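Local coordinates for protein ATP12 ATPase (Paracoccus denitrificans, PDB 2R31) that probably acts as a chaperone in the assembly of F1-ATPase, at residues V158-P163 and V185-I190; A91-Y96 and F164-L169; I124-T129 and S178-L183; M69-S74 and S230-H235; L42-E47 and L51-E56. All blocks are in the same frame, centred on the assembly; numbering follows the deposited sequence. Where two conformers were deposited one is given.

Contacts 2 and 3 lie in the buried helical part of the chain and are almost wholly apolar. Contacts 1, 4 and 5 are partly buried. Contact 1 touches both buried ones. It shares helix 179-186 with contact 3, and its leucine and isoleucine tips continue the core of contact 2, but its outer edge is polar and holds a water. Contact 4 brings the C-terminal helix 214-236 against helix 70-82, with a serine over a phenylalanine ring. Contact 5 is the most peripheral, its centre about 18 Å from the centre of the chain, and joins a loop to helix 47-58. Glu56 ties contacts 4 and 5 together. Contacts 3 and 5 stand on opposite sides of the chain's centre.

Contact 1 (V158-P163 and V185-I190); sequences VASLDP and VIRGRI
The guanidinium of Arg187 is the flat group here, and it meets Ser160 and Leu161. Ser160 OG lies at its edge, near the plane, 3.8 Å from Arg187 NH1. A water in the same plane bridges the two. It donates to Ser160 OG at 3.0 Å and accepts from Arg187 NH1 at 3.0 Å. One face is approached by Ile186 CD1, offset toward the rim. Leu161 CD2 comes in obliquely, 3.6 Å from Arg187 NH1, as the two side chains run by one another, pointing oppositely. Next to this polar edge, Leu161 and Ile186 meet tip to tip, with Leu161 CD2 3.9 Å from Ile186 CD1. The Arg187 chain bends at chi2 (-46°), and its end comes nearer to Ser160. Its NH1 also forms a salt bridge with Glu157, and Ser160 OG bonds to the Glu157 carbonyl. With an alanine here, Glu157 is likely to lose this charged mate, the water its donor and Leu161 part of its cover. Gly188 ends the helix in a Schellman motif, and Asp162 caps the start of helix 163-174. The contact thus joins the turn after helix 148-159 to the end of helix 179-186. Helix 163-174 also touches, Leu169 on Leu161 and Leu172 on Ile186, and Trp234 of helix 214-236 touches Leu161, Ile186 and Arg187.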
# COMPACT_ATOMS: atom_id res chain seq x y z
N VAL A 158 -0.92 13.51 -2.60
CA VAL A 158 -0.86 12.61 -1.44
C VAL A 158 -1.55 13.23 -0.22
O VAL A 158 -2.27 12.57 0.52
CB VAL A 158 0.59 12.21 -1.15
CG1 VAL A 158 0.68 11.39 0.12
CG2 VAL A 158 1.18 11.43 -2.32
N ALA A 159 -1.30 14.53 -0.00
CA ALA A 159 -1.87 15.21 1.19
C ALA A 159 -3.35 15.36 1.09
O ALA A 159 -3.99 15.63 2.13
CB ALA A 159 -1.17 16.56 1.35
N SER A 160 -3.95 15.18 -0.07
CA SER A 160 -5.39 15.28 -0.24
C SER A 160 -6.12 14.02 0.24
O SER A 160 -7.38 14.04 0.25
CB SER A 160 -5.74 15.52 -1.74
OG SER A 160 -5.63 14.36 -2.55
N LEU A 161 -5.42 12.95 0.55
CA LEU A 161 -6.05 11.69 0.95
C LEU A 161 -6.57 11.79 2.37
O LEU A 161 -6.08 12.52 3.19
CB LEU A 161 -5.03 10.57 0.86
CG LEU A 161 -4.56 10.30 -0.58
CD1 LEU A 161 -3.44 9.26 -0.56
CD2 LEU A 161 -5.69 9.84 -1.45
N ASP A 162 -7.56 10.95 2.64
CA ASP A 162 -8.00 10.76 3.99
C ASP A 162 -7.02 9.81 4.71
O ASP A 162 -6.16 9.20 4.11
CB ASP A 162 -9.44 10.29 4.08
CG ASP A 162 -9.82 9.01 3.33
OD1 ASP A 162 -8.93 8.24 3.03
OD2 ASP A 162 -11.03 8.82 3.06
N PRO A 163 -7.04 9.73 6.04
CA PRO A 163 -6.02 8.96 6.75
C PRO A 163 -6.01 7.47 6.47
O PRO A 163 -4.91 6.86 6.37
CB PRO A 163 -6.36 9.22 8.27
CG PRO A 163 -6.97 10.59 8.16
CD PRO A 163 -7.87 10.59 6.95
N VAL A 185 -2.47 2.79 -8.73
CA VAL A 185 -3.36 1.79 -8.15
C VAL A 185 -4.55 2.50 -7.50
O VAL A 185 -5.72 2.18 -7.77
CB VAL A 185 -2.64 0.86 -7.18
CG1 VAL A 185 -3.66 -0.03 -6.46
CG2 VAL A 185 -1.59 0.04 -7.90
N ILE A 186 -4.31 3.45 -6.59
CA ILE A 186 -5.44 4.03 -5.86
C ILE A 186 -6.34 4.86 -6.78
O ILE A 186 -7.53 5.01 -6.48
CB ILE A 186 -4.99 4.81 -4.61
CG1 ILE A 186 -4.19 6.05 -4.89
CG2 ILE A 186 -4.28 3.87 -3.62
CD1 ILE A 186 -4.20 7.08 -3.76
N ARG A 187 -5.79 5.40 -7.88
CA ARG A 187 -6.58 6.20 -8.85
C ARG A 187 -7.17 5.34 -9.96
O ARG A 187 -7.83 5.91 -10.85
CB ARG A 187 -5.77 7.38 -9.37
CG ARG A 187 -5.32 8.36 -8.30
CD ARG A 187 -6.37 8.77 -7.30
NE ARG A 187 -5.99 9.88 -6.46
CZ ARG A 187 -6.65 10.23 -5.37
NH1 ARG A 187 -6.27 11.34 -4.72
NH2 ARG A 187 -7.67 9.51 -4.91
N GLY A 188 -6.98 4.04 -9.94
CA GLY A 188 -7.66 3.16 -10.87
C GLY A 188 -7.07 3.01 -12.24
O GLY A 188 -7.73 2.41 -13.08
N ARG A 189 -5.85 3.46 -12.43
CA ARG A 189 -5.17 3.31 -13.72
C ARG A 189 -4.62 1.89 -13.93
O ARG A 189 -4.60 1.41 -15.08
CB ARG A 189 -4.11 4.37 -13.86
CG ARG A 189 -3.20 4.26 -15.09
CD ARG A 189 -3.92 4.31 -16.40
NE ARG A 189 -3.02 4.21 -17.53
CZ ARG A 189 -2.44 3.08 -17.95
NH1 ARG A 189 -2.73 1.96 -17.33
NH2 ARG A 189 -1.60 3.11 -18.99
N ILE A 190 -4.15 1.26 -12.87
CA ILE A 190 -3.68 -0.12 -12.88
C ILE A 190 -4.15 -0.78 -11.59
O ILE A 190 -4.50 -0.07 -10.64
CB ILE A 190 -2.16 -0.27 -13.05
CG1 ILE A 190 -1.41 0.37 -11.84
CG2 ILE A 190 -1.69 0.25 -14.37
CD1 ILE A 190 0.09 0.36 -11.92
O HOH W 1 -8.00 12.55 -2.64

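Contact 2 (A91-Y96 and F164-L169); sequences AMLGDY and FGLTAL
Leu93 meets Leu166 and Leu169, and the contact between the segments is apolar packing. Leu93 CD1 does the touching. It lies 3.8 Å from Leu166 CD1, where the two side chains cross at a slant. Leu93 CD1 is 4.4 Å from Leu169 CD2, a looser approach. Leu166 and Leu169 are three residues apart on helix 163-174, and the methyl of Leu93 reaches both. The CG of Leu166 stands opposite its backbone N (chi1 -171°), and the end of the side chain comes nearer to Leu93, though its first bond does not point there. Leu93 CD1 also lies 4.1 Å from Leu166 O, a van der Waals approach to the backbone.

The polar bonds are made elsewhere. Within each helix the backbone pairs in the usual way, as in Leu169 N to Gly165 O at 2.9 Å. Asp95 forms a salt bridge with Arg155 of helix 148-159, and Thr167 OG1 bonds to the carbonyl of Pro163. Val82 of helix 70-82 and Phe86 at the start of helix 86-95 also touch Leu166.

The three leucines are buried. Their contact therefore joins helix 86-95 to helix 163-174 by shape and the exclusion of water, without a directional bond between the segments.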
# COMPACT_ATOMS: atom_id res chain seq x y z
N ALA A 91 4.08 13.71 3.62
CA ALA A 91 5.26 14.33 3.01
C ALA A 91 6.24 13.26 2.57
O ALA A 91 6.83 13.32 1.48
CB ALA A 91 5.89 15.28 3.98
N MET A 92 6.43 12.23 3.41
CA MET A 92 7.36 11.16 3.10
C MET A 92 6.95 10.41 1.84
O MET A 92 7.77 10.11 0.96
CB MET A 92 7.45 10.24 4.34
CG MET A 92 8.37 9.04 4.18
SD MET A 92 7.67 7.64 3.34
CE MET A 92 6.49 7.11 4.54
N LEU A 93 5.66 10.08 1.74
CA LEU A 93 5.19 9.35 0.55
C LEU A 93 5.27 10.26 -0.67
O LEU A 93 5.68 9.83 -1.78
CB LEU A 93 3.81 8.78 0.77
CG LEU A 93 3.72 7.67 1.79
CD1 LEU A 93 2.26 7.31 2.06
CD2 LEU A 93 4.52 6.44 1.36
N GLY A 94 4.87 11.52 -0.53
CA GLY A 94 4.93 12.45 -1.64
C GLY A 94 6.37 12.62 -2.14
O GLY A 94 6.59 12.86 -3.35
N ASP A 95 7.35 12.55 -1.25
CA ASP A 95 8.74 12.68 -1.61
C ASP A 95 9.26 11.56 -2.51
O ASP A 95 10.28 11.75 -3.19
CB ASP A 95 9.62 12.75 -0.41
CG ASP A 95 9.61 14.01 0.32
OD1 ASP A 95 9.10 15.05 -0.22
OD2 ASP A 95 10.11 13.98 1.48
N TYR A 96 8.55 10.42 -2.58
CA TYR A 96 8.95 9.41 -3.55
C TYR A 96 8.81 9.92 -4.99
O TYR A 96 9.42 9.35 -5.89
CB TYR A 96 8.16 8.12 -3.37
CG TYR A 96 8.73 7.16 -2.36
CD1 TYR A 96 8.52 7.31 -1.00
CD2 TYR A 96 9.51 6.09 -2.78
CE1 TYR A 96 9.02 6.44 -0.10
CE2 TYR A 96 9.99 5.19 -1.85
CZ TYR A 96 9.75 5.38 -0.49
OH TYR A 96 10.30 4.45 0.37
N PHE A 164 -7.17 6.82 6.32
CA PHE A 164 -7.17 5.41 6.00
C PHE A 164 -6.72 5.20 4.55
O PHE A 164 -6.03 4.20 4.26
CB PHE A 164 -8.55 4.79 6.26
CG PHE A 164 -8.80 4.40 7.70
CD1 PHE A 164 -8.76 5.34 8.73
CD2 PHE A 164 -9.04 3.10 8.05
CE1 PHE A 164 -8.96 4.99 10.04
CE2 PHE A 164 -9.25 2.72 9.35
CZ PHE A 164 -9.20 3.67 10.34
N GLY A 165 -7.02 6.12 3.66
CA GLY A 165 -6.54 6.04 2.30
C GLY A 165 -5.02 6.21 2.21
O GLY A 165 -4.36 5.50 1.44
N LEU A 166 -4.47 7.12 3.01
CA LEU A 166 -3.02 7.28 3.06
C LEU A 166 -2.34 6.01 3.57
O LEU A 166 -1.28 5.61 3.10
CB LEU A 166 -2.68 8.49 3.97
CG LEU A 166 -1.22 8.91 3.97
CD1 LEU A 166 -0.78 9.44 2.62
CD2 LEU A 166 -0.94 9.95 5.06
N THR A 167 -2.99 5.37 4.57
CA THR A 167 -2.49 4.10 5.10
C THR A 167 -2.42 3.06 3.99
O THR A 167 -1.42 2.36 3.87
CB THR A 167 -3.38 3.63 6.26
OG1 THR A 167 -3.37 4.61 7.30
CG2 THR A 167 -2.85 2.32 6.84
N ALA A 168 -3.48 2.95 3.20
CA ALA A 168 -3.51 2.00 2.09
C ALA A 168 -2.41 2.32 1.05
O ALA A 168 -1.74 1.44 0.53
CB ALA A 168 -4.86 2.02 1.40
N LEU A 169 -2.25 3.62 0.73
CA LEU A 169 -1.24 4.02 -0.25
C LEU A 169 0.15 3.58 0.17
O LEU A 169 0.99 3.25 -0.68
CB LEU A 169 -1.30 5.53 -0.49
CG LEU A 169 -0.28 6.07 -1.47
CD1 LEU A 169 -0.52 5.53 -2.88
CD2 LEU A 169 -0.26 7.59 -1.48

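Contact 3 (I124-T129 and S178-L183); sequences IDWAAT and SLILGL
Ala127 and Ile180 touch directly, with Ala127 CB 3.8 Å from Ile180 CD1. Ile180 CG2 is 4.2 Å from Ala127 CB, so the small alanine meets both branches. Beside them the benzo end of Trp126 lies along the backbone of the other helix. Trp126 CH2 is 3.8 Å from Leu183 O and Trp126 CZ3 is 4.0 Å from Ile180 O. Both oxygens approach the ring obliquely. Trp126 CH2 also packs on Leu183 CB, at 4.2 Å. With CG opposite the backbone N (chi1 168°), the indole extends toward the other helix. All four residues are buried. The contact is a helix-helix crossing, in which the short segments 124-129 and 179-183 approach to 10.3 Å between axes at 72°. Such a steep crossing keeps the meeting brief, and Ala127 and Ile180 have the nearest CA atoms.

In the next shell, Trp126 NE1 bonds to Glu130 on its own helix, which fixes the polar edge of the indole. Arg189 also touches this ring. Leu154 of helix 148-159 packs on both Ile180 and Leu183. The first turn of helix 179-186 is set by its N-cap, Ser178, whose OG accepts from Leu181 N at 2.9 Å and 172°. Asp100 adds two further bonds, to Ser178 OG and to Ile180 N.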
# COMPACT_ATOMS: atom_id res chain seq x y z
N ILE A 124 4.33 7.07 -16.73
CA ILE A 124 4.82 8.44 -16.74
C ILE A 124 3.80 9.33 -17.47
O ILE A 124 3.48 10.44 -17.01
CB ILE A 124 6.24 8.53 -17.33
CG1 ILE A 124 7.30 7.76 -16.51
CG2 ILE A 124 6.71 9.97 -17.61
CD1 ILE A 124 7.55 8.32 -15.13
N ASP A 125 3.34 8.90 -18.62
CA ASP A 125 2.42 9.70 -19.43
C ASP A 125 1.09 9.87 -18.70
O ASP A 125 0.50 10.95 -18.72
CB ASP A 125 2.18 9.09 -20.81
CG ASP A 125 3.37 9.02 -21.74
OD1 ASP A 125 4.39 9.69 -21.45
OD2 ASP A 125 3.28 8.30 -22.75
N TRP A 126 0.61 8.83 -18.04
CA TRP A 126 -0.61 8.91 -17.24
C TRP A 126 -0.46 9.99 -16.17
O TRP A 126 -1.33 10.85 -15.98
CB TRP A 126 -0.96 7.55 -16.61
CG TRP A 126 -2.01 7.70 -15.58
CD1 TRP A 126 -3.36 7.83 -15.83
CD2 TRP A 126 -1.84 7.75 -14.17
NE1 TRP A 126 -4.02 7.99 -14.64
CE2 TRP A 126 -3.13 7.93 -13.61
CE3 TRP A 126 -0.73 7.65 -13.30
CZ2 TRP A 126 -3.36 8.02 -12.24
CZ3 TRP A 126 -0.95 7.75 -11.95
CH2 TRP A 126 -2.24 7.94 -11.43
N ALA A 127 0.61 9.97 -15.40
CA ALA A 127 0.81 10.94 -14.35
C ALA A 127 0.93 12.33 -14.93
O ALA A 127 0.42 13.31 -14.36
CB ALA A 127 1.98 10.57 -13.45
N ALA A 128 1.57 12.48 -16.08
CA ALA A 128 1.69 13.76 -16.76
C ALA A 128 0.33 14.31 -17.13
O ALA A 128 0.10 15.53 -16.97
CB ALA A 128 2.56 13.63 -17.99
N THR A 129 -0.63 13.53 -17.57
CA THR A 129 -1.90 14.04 -18.05
C THR A 129 -2.97 14.03 -17.00
O THR A 129 -3.72 15.00 -16.85
CB THR A 129 -2.43 13.25 -19.27
OG1 THR A 129 -2.54 11.85 -18.95
CG2 THR A 129 -1.51 13.42 -20.46
N SER A 178 7.87 3.39 -5.76
CA SER A 178 7.34 4.28 -6.77
C SER A 178 6.07 4.96 -6.28
O SER A 178 5.06 4.30 -6.01
CB SER A 178 7.01 3.51 -8.05
OG SER A 178 6.41 4.34 -9.02
N LEU A 179 6.11 6.31 -6.21
CA LEU A 179 4.85 7.03 -5.98
C LEU A 179 3.92 6.88 -7.15
O LEU A 179 2.70 6.76 -6.94
CB LEU A 179 5.17 8.53 -5.70
CG LEU A 179 3.92 9.36 -5.44
CD1 LEU A 179 3.14 8.89 -4.25
CD2 LEU A 179 4.35 10.82 -5.25
N ILE A 180 4.44 6.93 -8.38
CA ILE A 180 3.55 6.82 -9.54
C ILE A 180 2.80 5.49 -9.55
O ILE A 180 1.58 5.47 -9.80
CB ILE A 180 4.29 7.08 -10.84
CG1 ILE A 180 4.96 8.47 -10.86
CG2 ILE A 180 3.37 6.88 -12.04
CD1 ILE A 180 4.04 9.64 -10.42
N LEU A 181 3.49 4.38 -9.29
CA LEU A 181 2.76 3.12 -9.26
C LEU A 181 1.75 3.07 -8.15
O LEU A 181 0.64 2.52 -8.32
CB LEU A 181 3.71 1.92 -9.15
CG LEU A 181 4.65 1.67 -10.34
CD1 LEU A 181 5.54 0.48 -10.03
CD2 LEU A 181 3.88 1.46 -11.63
N GLY A 182 2.06 3.62 -6.97
CA GLY A 182 1.08 3.62 -5.91
C GLY A 182 -0.16 4.46 -6.23
O GLY A 182 -1.30 4.04 -6.01
N LEU A 183 0.08 5.68 -6.75
CA LEU A 183 -1.03 6.53 -7.15
C LEU A 183 -1.84 5.88 -8.27
O LEU A 183 -3.07 6.00 -8.30
CB LEU A 183 -0.57 7.92 -7.56
CG LEU A 183 0.01 8.77 -6.42
CD1 LEU A 183 0.56 10.06 -6.98
CD2 LEU A 183 -0.99 9.04 -5.34

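Contact 4 (M69-S74 and S230-H235); sequences MPLTRS and SERFWH
Ser74 and Phe233 make a CH-pi contact. Ser74 CB sits over the centre of the Phe233 ring, 3.4 Å from the centroid and 13° off the ring normal. The CG of Phe233 lies opposite its backbone N (chi1 -165°), which extends the ring from helix 214-236 toward helix 70-82.

Apolar packing adds to this. Leu71 CD2 lies in the plane of the ring, at its edge, 4.0 Å from Phe233 CD1. The leucine and the phenylalanine pass alongside, each heading for the other's helix. Leu71 CD2 also meets the aliphatic Arg232 CG at 4.2 Å.

The backbone takes part too. Leu71 O comes obliquely to the ring, 3.8 Å from Phe233 CE1. The two short helical segments cross at -73°, with 10.1 Å between axes.

Shortening this ring to an alanine would probably open a gap between the helices and leave Ser74 CB and Leu71 CD2 without the ring they pack on.

Outside the segments, Phe233 also touches Ala168 of helix 163-174, and Glu56 bonds to Leu71 N and Thr72 OG1.

The chemistry is dispersive and weakly polar. One aromatic ring takes a serine CB on its face and a leucine methyl at its edge, so fit rather than charge joins the C-terminal helix to helix 70-82.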
# COMPACT_ATOMS: atom_id res chain seq x y z
N MET A 69 -5.86 -11.73 9.43
CA MET A 69 -6.51 -10.50 9.82
C MET A 69 -5.75 -9.30 9.24
O MET A 69 -5.32 -8.38 9.95
CB MET A 69 -6.57 -10.43 11.35
CG MET A 69 -7.18 -11.72 11.86
SD MET A 69 -7.32 -11.98 13.60
CE MET A 69 -8.88 -11.10 13.74
N PRO A 70 -5.59 -9.27 7.91
CA PRO A 70 -4.84 -8.17 7.32
C PRO A 70 -5.50 -6.80 7.44
O PRO A 70 -4.82 -5.76 7.48
CB PRO A 70 -4.74 -8.60 5.83
CG PRO A 70 -5.99 -9.41 5.63
CD PRO A 70 -6.05 -10.22 6.88
N LEU A 71 -6.82 -6.78 7.46
CA LEU A 71 -7.55 -5.52 7.53
C LEU A 71 -7.47 -4.93 8.93
O LEU A 71 -7.33 -3.73 9.11
CB LEU A 71 -9.01 -5.72 7.12
CG LEU A 71 -9.25 -6.20 5.70
CD1 LEU A 71 -10.71 -6.58 5.53
CD2 LEU A 71 -8.83 -5.15 4.69
N THR A 72 -7.57 -5.81 9.95
CA THR A 72 -7.32 -5.36 11.32
C THR A 72 -5.93 -4.77 11.46
O THR A 72 -5.76 -3.70 12.08
CB THR A 72 -7.51 -6.55 12.30
OG1 THR A 72 -8.84 -7.03 12.25
CG2 THR A 72 -7.21 -6.11 13.74
N ARG A 73 -4.92 -5.42 10.88
CA ARG A 73 -3.56 -4.95 10.93
C ARG A 73 -3.44 -3.56 10.29
O ARG A 73 -2.76 -2.69 10.85
CB ARG A 73 -2.65 -5.96 10.22
CG ARG A 73 -1.18 -5.76 10.12
CD ARG A 73 -0.38 -7.03 9.97
NE ARG A 73 -0.18 -7.65 8.65
CZ ARG A 73 -0.76 -8.76 8.28
NH1 ARG A 73 -1.59 -9.12 9.26
NH2 ARG A 73 -0.71 -9.48 7.15
N SER A 74 -4.07 -3.35 9.14
CA SER A 74 -4.05 -2.05 8.48
C SER A 74 -4.78 -0.99 9.26
O SER A 74 -4.33 0.15 9.37
CB SER A 74 -4.67 -2.22 7.09
OG SER A 74 -4.00 -3.03 6.22
N SER A 230 -3.06 -4.04 0.61
CA SER A 230 -3.21 -2.60 0.64
C SER A 230 -4.26 -2.09 -0.31
O SER A 230 -5.04 -1.18 0.02
CB SER A 230 -1.84 -1.94 0.34
OG SER A 230 -0.90 -2.14 1.35
N GLU A 231 -4.32 -2.66 -1.51
CA GLU A 231 -5.35 -2.32 -2.48
C GLU A 231 -6.73 -2.61 -1.95
O GLU A 231 -7.67 -1.81 -2.11
CB GLU A 231 -5.05 -3.10 -3.77
CG GLU A 231 -6.07 -2.98 -4.86
CD GLU A 231 -5.67 -3.90 -6.03
OE1 GLU A 231 -5.48 -5.15 -5.82
OE2 GLU A 231 -5.53 -3.43 -7.14
N ARG A 232 -6.90 -3.77 -1.30
CA ARG A 232 -8.21 -4.11 -0.69
C ARG A 232 -8.60 -3.08 0.36
O ARG A 232 -9.75 -2.67 0.44
CB ARG A 232 -8.08 -5.53 -0.09
CG ARG A 232 -9.33 -6.03 0.59
CD ARG A 232 -10.54 -6.11 -0.31
NE ARG A 232 -11.57 -6.91 0.32
CZ ARG A 232 -12.83 -6.92 -0.06
NH1 ARG A 232 -13.24 -6.19 -1.09
NH2 ARG A 232 -13.70 -7.70 0.60
N PHE A 233 -7.64 -2.68 1.22
CA PHE A 233 -7.92 -1.69 2.24
C PHE A 233 -8.31 -0.37 1.60
O PHE A 233 -9.24 0.31 2.11
CB PHE A 233 -6.67 -1.55 3.13
CG PHE A 233 -6.90 -0.84 4.43
CD1 PHE A 233 -7.61 -1.45 5.44
CD2 PHE A 233 -6.42 0.43 4.71
CE1 PHE A 233 -7.80 -0.88 6.68
CE2 PHE A 233 -6.58 1.01 5.96
CZ PHE A 233 -7.25 0.34 6.92
N TRP A 234 -7.67 0.04 0.52
CA TRP A 234 -8.06 1.24 -0.23
C TRP A 234 -9.53 1.15 -0.62
O TRP A 234 -10.34 2.05 -0.35
CB TRP A 234 -7.17 1.42 -1.50
CG TRP A 234 -7.74 2.54 -2.31
CD1 TRP A 234 -8.58 2.42 -3.38
CD2 TRP A 234 -7.57 3.94 -2.09
NE1 TRP A 234 -8.96 3.66 -3.82
CE2 TRP A 234 -8.36 4.61 -3.07
CE3 TRP A 234 -6.85 4.72 -1.20
CZ2 TRP A 234 -8.43 5.99 -3.15
CZ3 TRP A 234 -6.91 6.08 -1.27
CH2 TRP A 234 -7.69 6.72 -2.24
N HIS A 235 -9.92 0.08 -1.32
CA HIS A 235 -11.27 0.00 -1.84
C HIS A 235 -12.30 -0.02 -0.71
O HIS A 235 -13.36 0.62 -0.80
CB HIS A 235 -11.44 -1.20 -2.75
CG HIS A 235 -10.72 -1.07 -4.04
ND1 HIS A 235 -10.97 -0.05 -4.92
CD2 HIS A 235 -9.74 -1.84 -4.54
CE1 HIS A 235 -10.13 -0.23 -5.97
NE2 HIS A 235 -9.40 -1.32 -5.78

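Contact 5 (L42-E47 and L51-E56); sequences LRLPTE and LAIAEE
Leu44 and Ile53 are aimed at each other by similar first torsions. Leu44 CG (chi1 -52°) and Ile53 CG1 (chi1 -72°) each stand opposite their own carbonyl carbon, and the side chains meet tip to tip. Leu44 CD1 is 3.9 Å from Ile53 CD1, and Leu44 CD2 is 4.0 Å from the same Ile53 CD1. Ile53 CD1 thus touches both branches of the leucine. This pair is buried and brings the loop onto the helix.

The second pair is at the exposed start of the helix. Leu51 N donates to Glu47 O at 2.8 Å, with an N-H...O angle of 168°, the first-turn bond of helix 47-58. The Glu47 side chain runs out extended and crosses Leu51 at a slant. Glu47 CG, an aliphatic carbon, lies 3.9 Å from Leu51 CD1, and the carboxylate Glu47 OE2 is also 3.9 Å from Leu51 CD1. The stem of the acid therefore does part of the packing.

Strand 24-29 lies alongside, where Val27 touches both Leu44 and Ile53 and Trp25 touches Glu47. Ile18 of strand 16-21 touches Leu51. Thr46 OG1 accepts from Leu49 N and also bonds to the carbonyl of Leu236. Thr46 is thus the N-cap of helix 47-58, and Leu44 of the preceding loop packs on Ile53, joining the helix to strands 16-21 and 24-29 of the antiparallel sheet.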
# COMPACT_ATOMS: atom_id res chain seq x y z
N LEU A 42 -10.81 1.55 18.27
CA LEU A 42 -10.83 1.16 16.89
C LEU A 42 -12.12 1.74 16.31
O LEU A 42 -13.22 1.26 16.61
CB LEU A 42 -10.76 -0.34 16.66
CG LEU A 42 -10.70 -0.77 15.20
CD1 LEU A 42 -9.35 -0.47 14.60
CD2 LEU A 42 -11.03 -2.26 15.02
N ARG A 43 -12.02 2.77 15.49
CA ARG A 43 -13.14 3.40 14.82
C ARG A 43 -12.80 3.45 13.33
O ARG A 43 -11.71 3.86 12.96
CB ARG A 43 -13.46 4.78 15.36
CG ARG A 43 -13.98 4.75 16.77
CD ARG A 43 -15.36 4.13 16.97
NE ARG A 43 -15.76 4.19 18.37
CZ ARG A 43 -15.38 3.31 19.31
NH1 ARG A 43 -14.62 2.27 19.03
NH2 ARG A 43 -15.76 3.47 20.58
N LEU A 44 -13.75 3.02 12.48
CA LEU A 44 -13.49 2.83 11.06
C LEU A 44 -14.35 3.74 10.20
O LEU A 44 -15.48 4.08 10.57
CB LEU A 44 -13.82 1.37 10.72
CG LEU A 44 -13.13 0.35 11.64
CD1 LEU A 44 -13.73 -1.00 11.36
CD2 LEU A 44 -11.62 0.36 11.46
N PRO A 45 -13.85 4.13 9.04
CA PRO A 45 -14.55 5.17 8.24
C PRO A 45 -15.76 4.67 7.49
O PRO A 45 -16.58 5.51 7.07
CB PRO A 45 -13.48 5.67 7.28
CG PRO A 45 -12.56 4.50 7.14
CD PRO A 45 -12.49 3.92 8.52
N THR A 46 -15.89 3.37 7.24
CA THR A 46 -16.94 2.83 6.38
C THR A 46 -17.54 1.58 7.00
O THR A 46 -16.89 0.79 7.66
CB THR A 46 -16.45 2.51 4.95
OG1 THR A 46 -15.48 1.44 5.10
CG2 THR A 46 -15.79 3.68 4.27
N GLU A 47 -18.82 1.36 6.63
CA GLU A 47 -19.51 0.13 6.96
C GLU A 47 -18.79 -1.04 6.28
O GLU A 47 -18.64 -2.12 6.88
CB GLU A 47 -20.97 0.18 6.52
CG GLU A 47 -21.75 -1.04 7.01
CD GLU A 47 -23.06 -1.29 6.30
OE1 GLU A 47 -23.27 -0.69 5.20
OE2 GLU A 47 -23.88 -2.09 6.76
N LEU A 51 -17.61 -4.33 8.29
CA LEU A 51 -18.12 -5.67 8.02
C LEU A 51 -16.97 -6.62 7.72
O LEU A 51 -16.98 -7.78 8.18
CB LEU A 51 -19.11 -5.65 6.87
CG LEU A 51 -20.46 -5.01 7.15
CD1 LEU A 51 -21.19 -4.76 5.83
CD2 LEU A 51 -21.28 -5.85 8.13
N ALA A 52 -15.98 -6.19 6.96
CA ALA A 52 -14.87 -7.05 6.57
C ALA A 52 -13.96 -7.35 7.76
O ALA A 52 -13.44 -8.49 7.88
CB ALA A 52 -14.13 -6.42 5.41
N ILE A 53 -13.74 -6.40 8.65
CA ILE A 53 -12.99 -6.64 9.88
C ILE A 53 -13.80 -7.55 10.79
O ILE A 53 -13.24 -8.50 11.39
CB ILE A 53 -12.54 -5.33 10.54
CG1 ILE A 53 -11.42 -4.73 9.70
CG2 ILE A 53 -12.07 -5.57 11.98
CD1 ILE A 53 -10.92 -3.38 10.16
N ALA A 54 -15.11 -7.35 10.93
CA ALA A 54 -15.93 -8.26 11.70
C ALA A 54 -15.78 -9.69 11.18
O ALA A 54 -15.70 -10.62 11.98
CB ALA A 54 -17.37 -7.80 11.69
N GLU A 55 -15.74 -9.88 9.85
CA GLU A 55 -15.53 -11.22 9.30
C GLU A 55 -14.22 -11.82 9.77
O GLU A 55 -14.12 -13.04 10.03
CB GLU A 55 -15.62 -11.22 7.78
CG GLU A 55 -16.96 -10.96 7.15
CD GLU A 55 -16.96 -10.68 5.67
OE1 GLU A 55 -15.89 -10.36 5.08
OE2 GLU A 55 -18.04 -10.74 5.01
N GLU A 56 -13.14 -11.03 9.87
CA GLU A 56 -11.86 -11.53 10.38
C GLU A 56 -12.01 -12.06 11.81
O GLU A 56 -11.50 -13.12 12.16
CB GLU A 56 -10.77 -10.48 10.33
CG GLU A 56 -10.40 -10.04 8.93
CD GLU A 56 -9.26 -9.05 8.86
OE1 GLU A 56 -8.93 -8.38 9.86
OE2 GLU A 56 -8.70 -8.92 7.73